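Side-chain contacts in malate dehydrogenase (Naegleria fowleri, PDB 6UM4), which probably catalyses the reversible, nicotinamide-nucleotide-dependent oxidation of malate to oxaloacetate: residues V98-S103 against E121-N126; G104-I109 against P137-A142; S112-I117 against E144-E149; E149-A154 against E159-T164; A174-L179 against K341-W346. One frame throughout, in Å; residues are numbered along the deposited sequence.

Interaction 1: residues V98-S103 against E121-N126; sequences VTITVS and EMLGEN
Leu-123 reaches from the loop 121-126 to Val-98 and Ile-100 on strand 98-102, the first strand of the parallel Rossmann sheet, and its contact is made almost wholly by one methyl. CB leaves the backbone toward the strand without coming into contact with it. CG sits beside the backbone N, opposite the carbonyl carbon (chi1 -61°), and serves as the branch point. From there CD1 continues straight on, trans to CA (chi2 -178°), and meets two partners: Leu-123 CD1 lies 3.5 Å from Val-98 CG2 and 3.8 Å from Ile-100 CD1, tip to tip in both cases. Val-98 meets the leucine with the methyl that stands between its own backbone N and carbonyl carbon. Ile-100 CD1 has a second neighbour, the terminal methyl of Met-122, with 4.0 Å between Ile-100 CD1 and Met-122 CE. That methyl is turned to the strand by a bend about the last torsion of the methionine (chi3 83°). Tyr-176 packs on both Val-98 and Leu-123, and Ile-117 of helix 108-118 covers Ile-100 and Met-122. Methyls alone meet across this contact, with no hydrogen bond between the segments, so its chemistry is that of a buried hydrophobic cluster, probably held by exclusion of water and close fit and not by any directional bond.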
# COMPACT_ATOMS: atom_id res chain seq x y z
N VAL A 98 -0.51 7.48 -19.23
CA VAL A 98 -0.02 8.73 -18.66
C VAL A 98 1.29 8.43 -17.93
O VAL A 98 1.56 7.29 -17.52
CB VAL A 98 -1.04 9.38 -17.71
CG1 VAL A 98 -2.35 9.62 -18.43
CG2 VAL A 98 -1.25 8.48 -16.47
N THR A 99 2.10 9.47 -17.76
CA THR A 99 3.42 9.39 -17.14
C THR A 99 3.41 10.12 -15.79
O THR A 99 3.02 11.29 -15.72
CB THR A 99 4.46 10.02 -18.06
OG1 THR A 99 4.54 9.25 -19.25
CG2 THR A 99 5.82 10.06 -17.41
N ILE A 100 3.88 9.45 -14.74
CA ILE A 100 3.91 10.02 -13.39
C ILE A 100 5.36 10.03 -12.90
O ILE A 100 5.99 8.97 -12.80
CB ILE A 100 3.04 9.22 -12.41
CG1 ILE A 100 1.64 8.97 -12.98
CG2 ILE A 100 2.92 9.96 -11.08
CD1 ILE A 100 1.06 7.61 -12.51
N THR A 101 5.86 11.20 -12.54
CA THR A 101 7.19 11.32 -11.94
C THR A 101 7.08 11.37 -10.42
O THR A 101 6.31 12.17 -9.88
CB THR A 101 7.91 12.58 -12.44
OG1 THR A 101 7.93 12.58 -13.87
CG2 THR A 101 9.33 12.64 -11.91
N VAL A 102 7.86 10.54 -9.73
CA VAL A 102 7.85 10.51 -8.27
C VAL A 102 9.29 10.68 -7.80
O VAL A 102 10.17 9.89 -8.16
CB VAL A 102 7.25 9.21 -7.69
CG1 VAL A 102 7.28 9.26 -6.17
CG2 VAL A 102 5.81 9.00 -8.19
N SER A 103 9.53 11.73 -7.01
CA SER A 103 10.83 11.93 -6.39
C SER A 103 10.87 11.23 -5.03
O SER A 103 9.87 10.69 -4.56
CB SER A 103 11.14 13.43 -6.26
OG SER A 103 10.28 14.02 -5.30
N GLU A 121 -5.31 2.35 -8.46
CA GLU A 121 -6.17 3.04 -7.48
C GLU A 121 -6.12 4.55 -7.65
O GLU A 121 -7.15 5.23 -7.58
CB GLU A 121 -5.78 2.63 -6.06
CG GLU A 121 -6.61 3.28 -4.94
CD GLU A 121 -6.13 2.86 -3.56
OE1 GLU A 121 -5.17 2.04 -3.51
OE2 GLU A 121 -6.68 3.34 -2.54
N MET A 122 -4.93 5.11 -7.87
CA MET A 122 -4.81 6.56 -7.92
C MET A 122 -5.55 7.15 -9.11
O MET A 122 -6.28 8.14 -8.97
CB MET A 122 -3.34 6.97 -7.95
CG MET A 122 -3.20 8.49 -7.88
SD MET A 122 -1.51 9.02 -7.63
CE MET A 122 -0.91 8.97 -9.32
N LEU A 123 -5.41 6.54 -10.29
CA LEU A 123 -5.93 7.15 -11.51
C LEU A 123 -7.05 6.37 -12.18
O LEU A 123 -7.57 6.85 -13.20
CB LEU A 123 -4.80 7.38 -12.53
CG LEU A 123 -3.67 8.32 -12.09
CD1 LEU A 123 -2.60 8.53 -13.19
CD2 LEU A 123 -4.23 9.66 -11.60
N GLY A 124 -7.41 5.20 -11.68
CA GLY A 124 -8.50 4.44 -12.26
C GLY A 124 -8.01 3.14 -12.89
O GLY A 124 -6.90 3.05 -13.43
N GLU A 125 -8.87 2.12 -12.84
CA GLU A 125 -8.49 0.77 -13.24
C GLU A 125 -8.26 0.63 -14.74
O GLU A 125 -7.67 -0.37 -15.16
CB GLU A 125 -9.56 -0.23 -12.79
N ASN A 126 -8.68 1.60 -15.55
CA ASN A 126 -8.49 1.53 -16.99
C ASN A 126 -7.47 2.55 -17.50
O ASN A 126 -7.45 2.84 -18.70
CB ASN A 126 -9.84 1.71 -17.69
CG ASN A 126 -10.77 0.52 -17.45
OD1 ASN A 126 -10.39 -0.63 -17.68
ND2 ASN A 126 -11.98 0.80 -16.98

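Interaction 2: residues G104-I109 against P137-A142; sequences GACGQI and PEAMKA
The glycine-rich turn that follows the first Rossmann strand carries Cys-106, and this residue bridges to Ala-139 and Ala-142 at the start of helix 140-151. SG is the only side-chain atom of the turn to make the contact. In the conformer described here, one of two modelled, it comes within 3.6 Å of the carbonyl oxygen of Ala-139, with no hydrogen bond assigned between Cys-106 SG and Ala-139 O. On the helix, SG meets both backbone and methyl of Ala-142, at 3.8 Å from Ala-142 C and 4.0 Å from Ala-142 CB. The methyl of Ala-139 is a looser neighbour, Cys-106 SG to Ala-139 CB measuring 4.3 Å. The sulfur thus lies against the first turn of the helix, Leu-143 and Val-146 being further neighbours of Cys-106, and the second conformer makes these distances less certain. Behind it the loop is shaped by a type I turn, closed by a 3.0 Å hydrogen bond from Gly-107 N to Gly-104 O. Gly-104 enters that turn with a positive phi, which favours glycine, and Gly-107 is the N-cap of helix 108-118. The backbone N of Cys-106 is hydrogen-bonded to Glu-135 OE2. Such a strand, glycine-rich turn and helix are the hallmark of the Rossmann dinucleotide-binding fold, in whose relatives the turn runs beside the cofactor pyrophosphate.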
# COMPACT_ATOMS: atom_id res chain seq x y z
N GLY A 104 12.05 11.19 -4.43
CA GLY A 104 12.19 10.46 -3.17
C GLY A 104 11.69 9.04 -3.24
O GLY A 104 11.14 8.52 -2.26
N ALA A 105 11.87 8.39 -4.39
CA ALA A 105 11.19 7.13 -4.70
C ALA A 105 11.70 5.94 -3.90
O ALA A 105 11.10 4.86 -3.99
CB ALA A 105 11.29 6.84 -6.19
N CYS A 106 12.77 6.07 -3.13
CA CYS A 106 13.29 5.03 -2.27
C CYS A 106 12.79 5.14 -0.84
O CYS A 106 13.05 4.25 -0.03
CB CYS A 106 14.82 5.08 -2.26
SG CYS A 106 15.59 4.12 -3.57
N GLY A 107 12.08 6.22 -0.51
CA GLY A 107 11.66 6.47 0.86
C GLY A 107 10.47 5.64 1.31
O GLY A 107 9.85 4.88 0.56
N GLN A 108 10.13 5.83 2.60
CA GLN A 108 9.07 5.03 3.21
C GLN A 108 7.70 5.39 2.65
O GLN A 108 6.88 4.51 2.38
CB GLN A 108 9.11 5.20 4.73
CG GLN A 108 10.28 4.48 5.38
CD GLN A 108 10.35 3.01 5.01
OE1 GLN A 108 9.34 2.29 5.07
NE2 GLN A 108 11.53 2.56 4.60
N ILE A 109 7.46 6.69 2.41
CA ILE A 109 6.21 7.10 1.78
C ILE A 109 6.08 6.48 0.39
O ILE A 109 5.03 5.94 0.03
CB ILE A 109 6.11 8.63 1.73
CG1 ILE A 109 5.83 9.23 3.12
CG2 ILE A 109 5.07 9.04 0.72
CD1 ILE A 109 5.91 10.77 3.14
N PRO A 137 21.73 10.56 -6.21
CA PRO A 137 22.69 9.67 -6.89
C PRO A 137 23.11 8.47 -6.07
O PRO A 137 23.24 7.36 -6.60
CB PRO A 137 23.89 10.60 -7.16
CG PRO A 137 23.30 11.98 -7.20
CD PRO A 137 22.18 11.97 -6.20
N GLU A 138 23.30 8.66 -4.77
CA GLU A 138 23.80 7.62 -3.88
C GLU A 138 22.75 6.56 -3.54
O GLU A 138 23.09 5.60 -2.85
CB GLU A 138 24.35 8.27 -2.61
CG GLU A 138 23.37 9.22 -1.92
CD GLU A 138 23.41 10.64 -2.50
OE1 GLU A 138 24.03 10.83 -3.57
OE2 GLU A 138 22.80 11.55 -1.90
N ALA A 139 21.50 6.72 -3.97
CA ALA A 139 20.44 5.75 -3.69
C ALA A 139 20.01 4.97 -4.93
O ALA A 139 18.97 4.31 -4.89
CB ALA A 139 19.22 6.45 -3.07
N MET A 140 20.76 5.06 -6.03
CA MET A 140 20.33 4.40 -7.26
C MET A 140 20.40 2.88 -7.15
O MET A 140 19.55 2.19 -7.74
CB MET A 140 21.16 4.91 -8.44
CG MET A 140 20.90 6.38 -8.73
SD MET A 140 19.15 6.83 -8.87
CE MET A 140 18.81 6.00 -10.42
N LYS A 141 21.38 2.33 -6.43
CA LYS A 141 21.41 0.88 -6.27
C LYS A 141 20.16 0.39 -5.55
O LYS A 141 19.55 -0.60 -5.97
CB LYS A 141 22.66 0.44 -5.51
N ALA A 142 19.74 1.10 -4.49
CA ALA A 142 18.51 0.73 -3.80
C ALA A 142 17.28 0.94 -4.67
O ALA A 142 16.30 0.19 -4.57
CB ALA A 142 18.38 1.52 -2.50

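Interaction 3: residues S112-I117 against E144-E149; sequences SLLFRI and EGVKME
The carboxylate of Glu-149, whose backbone and CB meet Phe-115, is gripped from across the dimer: OE1 forms a salt bridge with Arg-327 NH2 of the second subunit and OE2 a hydrogen bond with Ser-334 OG of the same subunit. Its acidic end is therefore paired within the interface, which would favour the charged form. Nearer the backbone the same residue meets the phenylalanine with apolar and carbonyl atoms. Glu-149 CB lies at the ring edge, in the ring plane, 3.9 Å from Phe-115 CZ. The carbonyl oxygen approaches the ring obliquely, with Glu-149 O 3.5 Å from Phe-115 CZ and 3.7 Å from Phe-115 CE1. A bend about the second torsion of the glutamate (chi2 -146°) separates this part from the carboxylate. The other half of the contact is purely aliphatic. Leu-114 and Val-146 are set roughly perpendicular, meeting through Leu-114 CD1 and Val-146 CG1 at 3.8 Å. The valine offers the methyl that lies trans to its backbone N (chi1 174°), and Leu-133 of the underlying strand touches both residues. Ala-333 of the second subunit packs on Phe-115, and Arg-327 of that subunit also packs on Val-146. Two neighbouring helices, 108-118 and 140-151, pressed together over the parallel sheet are typical of the Rossmann fold, here with the seam also contributing to the dimer interface.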
# COMPACT_ATOMS: atom_id res chain seq x y z
N SER A 112 4.86 2.79 0.09
CA SER A 112 3.42 2.57 0.08
C SER A 112 2.74 3.21 -1.13
O SER A 112 1.78 2.64 -1.66
CB SER A 112 2.78 3.09 1.37
OG SER A 112 3.16 2.28 2.48
N LEU A 113 3.24 4.35 -1.59
CA LEU A 113 2.57 5.08 -2.67
C LEU A 113 2.60 4.33 -4.00
O LEU A 113 1.60 4.26 -4.72
CB LEU A 113 3.24 6.44 -2.84
CG LEU A 113 2.62 7.28 -3.94
CD1 LEU A 113 1.41 8.01 -3.36
CD2 LEU A 113 3.63 8.26 -4.48
N LEU A 114 3.77 3.82 -4.39
CA LEU A 114 3.92 3.41 -5.78
C LEU A 114 3.02 2.22 -6.10
O LEU A 114 2.44 2.15 -7.20
CB LEU A 114 5.39 3.11 -6.07
CG LEU A 114 6.32 4.32 -5.92
CD1 LEU A 114 7.77 3.87 -6.10
CD2 LEU A 114 5.97 5.48 -6.86
N PHE A 115 2.85 1.28 -5.14
CA PHE A 115 1.99 0.13 -5.39
C PHE A 115 0.52 0.54 -5.53
O PHE A 115 -0.22 -0.09 -6.28
CB PHE A 115 2.14 -0.94 -4.28
CG PHE A 115 3.40 -1.78 -4.39
CD1 PHE A 115 3.36 -3.04 -4.93
CD2 PHE A 115 4.63 -1.27 -3.97
CE1 PHE A 115 4.51 -3.81 -5.05
CE2 PHE A 115 5.78 -2.01 -4.09
CZ PHE A 115 5.73 -3.29 -4.63
N ARG A 116 0.10 1.60 -4.85
CA ARG A 116 -1.26 2.10 -4.96
C ARG A 116 -1.41 3.07 -6.12
O ARG A 116 -2.51 3.58 -6.37
CB ARG A 116 -1.70 2.76 -3.63
CG ARG A 116 -1.72 1.73 -2.49
CD ARG A 116 -2.10 2.34 -1.15
NE ARG A 116 -3.50 2.73 -1.15
CZ ARG A 116 -4.09 3.40 -0.17
NH1 ARG A 116 -3.40 3.78 0.89
NH2 ARG A 116 -5.38 3.70 -0.26
N ILE A 117 -0.33 3.34 -6.83
CA ILE A 117 -0.42 3.85 -8.20
C ILE A 117 -0.48 2.70 -9.20
O ILE A 117 -1.37 2.62 -10.05
CB ILE A 117 0.76 4.79 -8.49
CG1 ILE A 117 0.69 6.04 -7.60
CG2 ILE A 117 0.76 5.24 -9.95
CD1 ILE A 117 1.98 6.83 -7.70
N GLU A 144 16.95 0.41 -7.81
CA GLU A 144 16.76 -0.80 -8.61
C GLU A 144 15.94 -1.83 -7.85
O GLU A 144 15.18 -2.60 -8.45
CB GLU A 144 18.11 -1.39 -9.01
CG GLU A 144 19.04 -0.42 -9.69
CD GLU A 144 19.00 -0.52 -11.20
OE1 GLU A 144 17.92 -0.80 -11.75
OE2 GLU A 144 20.06 -0.30 -11.83
N GLY A 145 16.12 -1.90 -6.53
CA GLY A 145 15.28 -2.78 -5.72
C GLY A 145 13.82 -2.38 -5.75
O GLY A 145 12.92 -3.23 -5.70
N VAL A 146 13.56 -1.07 -5.77
CA VAL A 146 12.18 -0.61 -5.87
C VAL A 146 11.55 -1.10 -7.16
O VAL A 146 10.40 -1.55 -7.19
CB VAL A 146 12.13 0.93 -5.75
CG1 VAL A 146 10.71 1.46 -6.00
CG2 VAL A 146 12.61 1.36 -4.36
N LYS A 147 12.29 -0.99 -8.27
CA LYS A 147 11.74 -1.44 -9.54
C LYS A 147 11.47 -2.94 -9.49
O LYS A 147 10.40 -3.40 -9.91
CB LYS A 147 12.70 -1.09 -10.67
CG LYS A 147 12.24 -1.59 -12.03
CD LYS A 147 13.20 -1.19 -13.11
CE LYS A 147 12.77 -1.73 -14.45
NZ LYS A 147 12.71 -3.23 -14.45
N MET A 148 12.39 -3.70 -8.91
CA MET A 148 12.21 -5.14 -8.79
C MET A 148 10.93 -5.48 -8.04
O MET A 148 10.14 -6.32 -8.48
CB MET A 148 13.42 -5.75 -8.09
CG MET A 148 14.62 -5.90 -9.00
SD MET A 148 15.99 -6.68 -8.15
CE MET A 148 17.04 -5.28 -7.84
N GLU A 149 10.68 -4.80 -6.91
CA GLU A 149 9.48 -5.11 -6.14
C GLU A 149 8.23 -4.76 -6.91
O GLU A 149 7.25 -5.51 -6.90
CB GLU A 149 9.51 -4.39 -4.80
CG GLU A 149 10.51 -4.95 -3.80
CD GLU A 149 10.02 -4.86 -2.34
OE1 GLU A 149 10.48 -3.94 -1.63
OE2 GLU A 149 9.14 -5.67 -1.93

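Interaction 4: residues E149-A154 against E159-T164; sequences ELDDGA and EEIYLT
Ile-161 on strand 158-164 pushes its terminal methyl against Leu-150 and Asp-151, near the C-terminal end of helix 140-151, within the beta-alpha-beta unit formed by strand 129-134, this helix and strand 158-164. The contact centres on that single methyl, and its inner side is the more deeply packed. Ile-161 CD1 rests 3.7 Å from Leu-150 CB and 4.1 Å from Leu-150 CD1, the two side chains running aslant to each other. It gets there because the isoleucine chain is extended beyond its branch, CD1 trans to CA (chi2 171°), so that the longer arm points to the helix. Leu-150 is buried, and Leu-131 of strand 129-134 together with Leu-114 and Phe-115 of helix 108-118 pack on it. The outer side is more polar and less buried. Asp-151, in contrast to Leu-150, is partly exposed; it runs alongside Ile-161 in the reverse direction, and OD2 of its carboxylate is salt-bridged to Lys-147 NZ, whose side chain also touches the isoleucine. Asp-151 to Ala-154 form a type I turn. Its backbone hydrogen bond runs from Ala-154 N to Asp-151 O at 2.8 Å, next to one from Gly-153 N to Leu-150 O at 2.9 Å, and Ala-154 takes a positive phi. The nearest approach between the segments is carbon to oxygen with no hydrogen bond: Asp-151 OD1 stands 3.4 Å from Ile-161 CD1.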
# COMPACT_ATOMS: atom_id res chain seq x y z
N GLU A 149 10.68 -4.80 -6.91
CA GLU A 149 9.48 -5.11 -6.14
C GLU A 149 8.23 -4.76 -6.91
O GLU A 149 7.25 -5.51 -6.90
CB GLU A 149 9.51 -4.39 -4.80
CG GLU A 149 10.51 -4.95 -3.80
CD GLU A 149 10.02 -4.86 -2.34
OE1 GLU A 149 10.48 -3.94 -1.63
OE2 GLU A 149 9.14 -5.67 -1.93
N LEU A 150 8.24 -3.62 -7.60
CA LEU A 150 7.09 -3.23 -8.40
C LEU A 150 6.84 -4.18 -9.56
O LEU A 150 5.69 -4.54 -9.83
CB LEU A 150 7.29 -1.82 -8.92
CG LEU A 150 6.99 -0.67 -7.97
CD1 LEU A 150 7.46 0.64 -8.59
CD2 LEU A 150 5.51 -0.64 -7.66
N ASP A 151 7.90 -4.59 -10.27
CA ASP A 151 7.74 -5.61 -11.31
C ASP A 151 7.10 -6.86 -10.74
O ASP A 151 6.17 -7.42 -11.35
CB ASP A 151 9.08 -5.95 -11.95
CG ASP A 151 9.59 -4.83 -12.84
OD1 ASP A 151 8.75 -4.09 -13.40
OD2 ASP A 151 10.83 -4.69 -12.96
N ASP A 152 7.55 -7.30 -9.56
CA ASP A 152 7.01 -8.48 -8.90
C ASP A 152 5.58 -8.30 -8.44
O ASP A 152 4.98 -9.27 -7.97
CB ASP A 152 7.87 -8.84 -7.69
CG ASP A 152 9.27 -9.24 -8.08
OD1 ASP A 152 9.45 -9.52 -9.28
OD2 ASP A 152 10.16 -9.30 -7.22
N GLY A 153 5.03 -7.09 -8.54
CA GLY A 153 3.61 -6.93 -8.38
C GLY A 153 2.80 -7.39 -9.56
O GLY A 153 1.58 -7.58 -9.42
N ALA A 154 3.43 -7.61 -10.71
CA ALA A 154 2.76 -8.13 -11.89
C ALA A 154 1.56 -7.27 -12.25
O ALA A 154 0.45 -7.76 -12.47
CB ALA A 154 2.34 -9.59 -11.69
N GLU A 159 3.10 0.15 -17.35
CA GLU A 159 3.68 -0.06 -18.67
C GLU A 159 5.18 0.16 -18.69
O GLU A 159 5.88 -0.40 -19.55
CB GLU A 159 3.00 0.85 -19.70
CG GLU A 159 2.51 0.12 -20.94
CD GLU A 159 1.02 0.27 -21.14
OE1 GLU A 159 0.59 1.36 -21.59
OE2 GLU A 159 0.27 -0.69 -20.84
N GLU A 160 5.71 0.96 -17.77
CA GLU A 160 7.13 1.24 -17.76
C GLU A 160 7.52 1.71 -16.37
O GLU A 160 6.74 2.37 -15.69
CB GLU A 160 7.51 2.32 -18.79
CG GLU A 160 9.01 2.48 -18.96
CD GLU A 160 9.41 3.76 -19.71
OE1 GLU A 160 8.52 4.47 -20.22
OE2 GLU A 160 10.63 4.01 -19.81
N ILE A 161 8.75 1.38 -15.97
CA ILE A 161 9.39 1.94 -14.79
C ILE A 161 10.75 2.47 -15.23
O ILE A 161 11.63 1.68 -15.58
CB ILE A 161 9.56 0.91 -13.66
CG1 ILE A 161 8.22 0.27 -13.30
CG2 ILE A 161 10.16 1.59 -12.43
CD1 ILE A 161 8.35 -0.92 -12.33
N TYR A 162 10.93 3.78 -15.19
CA TYR A 162 12.19 4.43 -15.56
C TYR A 162 12.83 5.00 -14.30
O TYR A 162 12.16 5.65 -13.49
CB TYR A 162 11.95 5.52 -16.60
CG TYR A 162 13.20 6.30 -16.99
CD1 TYR A 162 14.09 5.80 -17.93
CD2 TYR A 162 13.48 7.53 -16.41
CE1 TYR A 162 15.24 6.52 -18.29
CE2 TYR A 162 14.61 8.25 -16.75
CZ TYR A 162 15.49 7.74 -17.69
OH TYR A 162 16.62 8.48 -18.02
N LEU A 163 14.14 4.76 -14.14
CA LEU A 163 14.89 5.16 -12.96
C LEU A 163 15.94 6.20 -13.32
O LEU A 163 16.63 6.05 -14.33
CB LEU A 163 15.61 3.97 -12.32
CG LEU A 163 14.90 2.65 -12.11
CD1 LEU A 163 15.86 1.71 -11.40
CD2 LEU A 163 13.64 2.82 -11.31
N THR A 164 16.11 7.22 -12.47
CA THR A 164 17.12 8.23 -12.78
C THR A 164 17.46 9.03 -11.53
O THR A 164 16.68 9.13 -10.59
CB THR A 164 16.66 9.17 -13.91
OG1 THR A 164 17.66 10.16 -14.14
CG2 THR A 164 15.35 9.84 -13.59

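Interaction 5: residues A174-L179 against K341-W346; sequences ADYAIL and KHMHDW
Met-343 meets Tyr-176 and Ile-178 with two different parts of its side chain. Its terminal methyl approaches the tyrosine ring obliquely, Met-343 CE lying 3.7 Å from Tyr-176 CD1. Nearer the backbone, Met-343 CG lies 3.8 Å from Ile-178 CD1 and 4.1 Å from Ile-178 CG1, the two chains lying alongside with their tips pointing opposite ways. Successive bends about chi2 (-58°) and chi3 (-53°) fold the methionine so that CG and CE serve separate partners. Around this first shell, Leu-220 and Met-122 also touch Met-343, while Ile-100 and Leu-218 pack on Tyr-176. The contact joins helix 332-348, which belongs to the C-terminal part of the lactate/malate dehydrogenase fold, to strand 176-179 of the Rossmann sheet. Further out, polar bonds tie the helix to its surroundings. His-342 NE2 is hydrogen-bonded to Thr-246 OG1 on strand 245-247, at the edge of the sheet within this chain. Asp-345 OD2 forms a salt bridge with Arg-250 NH1 and a hydrogen bond with Asn-350 ND2. Within the helix itself, His-344 ND1 donates to Asp-345 OD1 at 2.9 Å, the acceptor lying close to the imidazole plane and met on the anti side of the carboxylate.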
# COMPACT_ATOMS: atom_id res chain seq x y z
N ALA A 174 6.20 14.28 -18.26
CA ALA A 174 5.36 14.04 -17.10
C ALA A 174 3.97 14.62 -17.30
O ALA A 174 3.82 15.76 -17.76
CB ALA A 174 6.01 14.64 -15.85
N ASP A 175 2.96 13.81 -17.01
CA ASP A 175 1.59 14.29 -16.88
C ASP A 175 1.25 14.59 -15.44
O ASP A 175 0.37 15.41 -15.17
CB ASP A 175 0.59 13.26 -17.40
CG ASP A 175 0.75 12.97 -18.85
OD1 ASP A 175 0.67 13.93 -19.64
OD2 ASP A 175 0.97 11.79 -19.18
N TYR A 176 1.94 13.92 -14.52
CA TYR A 176 1.75 14.04 -13.10
C TYR A 176 3.11 14.01 -12.42
O TYR A 176 4.02 13.31 -12.88
CB TYR A 176 0.88 12.90 -12.56
CG TYR A 176 -0.48 12.83 -13.21
CD1 TYR A 176 -1.48 13.73 -12.87
CD2 TYR A 176 -0.75 11.90 -14.18
CE1 TYR A 176 -2.73 13.67 -13.48
CE2 TYR A 176 -2.00 11.83 -14.79
CZ TYR A 176 -2.98 12.72 -14.43
OH TYR A 176 -4.21 12.65 -15.05
N ALA A 177 3.24 14.76 -11.34
CA ALA A 177 4.45 14.67 -10.53
C ALA A 177 4.06 14.73 -9.06
O ALA A 177 3.31 15.62 -8.64
CB ALA A 177 5.46 15.77 -10.89
N ILE A 178 4.58 13.79 -8.28
CA ILE A 178 4.39 13.75 -6.84
C ILE A 178 5.76 13.94 -6.21
O ILE A 178 6.66 13.12 -6.43
CB ILE A 178 3.72 12.44 -6.37
CG1 ILE A 178 2.33 12.32 -6.99
CG2 ILE A 178 3.60 12.41 -4.84
CD1 ILE A 178 1.65 11.01 -6.72
N LEU A 179 5.93 15.04 -5.48
CA LEU A 179 7.25 15.45 -5.02
C LEU A 179 7.38 15.11 -3.55
O LEU A 179 6.95 15.88 -2.68
CB LEU A 179 7.45 16.94 -5.28
CG LEU A 179 7.27 17.22 -6.77
CD1 LEU A 179 7.68 18.62 -7.16
CD2 LEU A 179 8.07 16.15 -7.58
N LYS A 341 -5.11 9.79 -2.17
CA LYS A 341 -6.43 10.43 -2.16
C LYS A 341 -6.38 11.82 -2.80
O LYS A 341 -7.28 12.20 -3.56
CB LYS A 341 -6.98 10.51 -0.73
CG LYS A 341 -7.53 9.18 -0.15
CD LYS A 341 -7.98 9.39 1.28
CE LYS A 341 -8.83 8.23 1.81
NZ LYS A 341 -8.04 7.02 2.19
N HIS A 342 -5.35 12.60 -2.49
CA HIS A 342 -5.23 13.94 -3.07
C HIS A 342 -5.20 13.87 -4.60
O HIS A 342 -5.95 14.59 -5.28
CB HIS A 342 -3.99 14.64 -2.53
CG HIS A 342 -3.73 15.99 -3.14
ND1 HIS A 342 -3.72 17.16 -2.40
CD2 HIS A 342 -3.45 16.36 -4.41
CE1 HIS A 342 -3.47 18.19 -3.19
NE2 HIS A 342 -3.30 17.73 -4.42
N MET A 343 -4.32 13.03 -5.17
CA MET A 343 -4.23 12.96 -6.63
C MET A 343 -5.50 12.37 -7.23
O MET A 343 -5.99 12.86 -8.25
CB MET A 343 -3.02 12.11 -7.04
CG MET A 343 -1.71 12.75 -6.70
SD MET A 343 -1.64 14.35 -7.50
CE MET A 343 -2.01 13.94 -9.22
N HIS A 344 -6.03 11.32 -6.61
CA HIS A 344 -7.23 10.68 -7.12
C HIS A 344 -8.37 11.67 -7.26
O HIS A 344 -9.02 11.74 -8.31
CB HIS A 344 -7.63 9.53 -6.19
CG HIS A 344 -8.98 8.98 -6.50
ND1 HIS A 344 -10.14 9.58 -6.06
CD2 HIS A 344 -9.36 7.92 -7.25
CE1 HIS A 344 -11.18 8.90 -6.52
NE2 HIS A 344 -10.73 7.88 -7.23
N ASP A 345 -8.65 12.43 -6.19
CA ASP A 345 -9.70 13.45 -6.22
C ASP A 345 -9.38 14.58 -7.20
O ASP A 345 -10.28 15.07 -7.90
CB ASP A 345 -9.92 13.99 -4.80
CG ASP A 345 -10.44 12.91 -3.82
OD1 ASP A 345 -10.75 11.78 -4.27
OD2 ASP A 345 -10.54 13.19 -2.60
N TRP A 346 -8.11 14.99 -7.28
CA TRP A 346 -7.73 16.04 -8.24
C TRP A 346 -8.10 15.64 -9.66
O TRP A 346 -8.61 16.46 -10.44
CB TRP A 346 -6.22 16.30 -8.13
CG TRP A 346 -5.73 17.67 -8.58
CD1 TRP A 346 -6.47 18.67 -9.15
CD2 TRP A 346 -4.39 18.17 -8.48
NE1 TRP A 346 -5.67 19.77 -9.40
CE2 TRP A 346 -4.39 19.50 -8.99
CE3 TRP A 346 -3.18 17.64 -8.00
CZ2 TRP A 346 -3.24 20.29 -9.04
CZ3 TRP A 346 -2.03 18.43 -8.04
CH2 TRP A 346 -2.07 19.74 -8.57

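How the interactions relate
Interactions 1, 3 and 5 are buried, interaction 4 is partly so, and interaction 2 lies at the surface. Interactions 1 and 5 rest on the neighbouring strands 98-102 and 176-179, joined by backbone bonds such as Thr-101 N to Tyr-176 O (2.8 Å), and both are apolar. Interactions 2 and 3 use helices 108-118 and 140-151, the first at their N-terminal ends with a lone sulfur, the second further along, where carboxylate bonds reach the other subunit. Interaction 4 shares Glu-149 with interaction 3 and carries the same helix to the outermost strand. Only interaction 5 links the two family domains; the other four stay within the NAD-binding one.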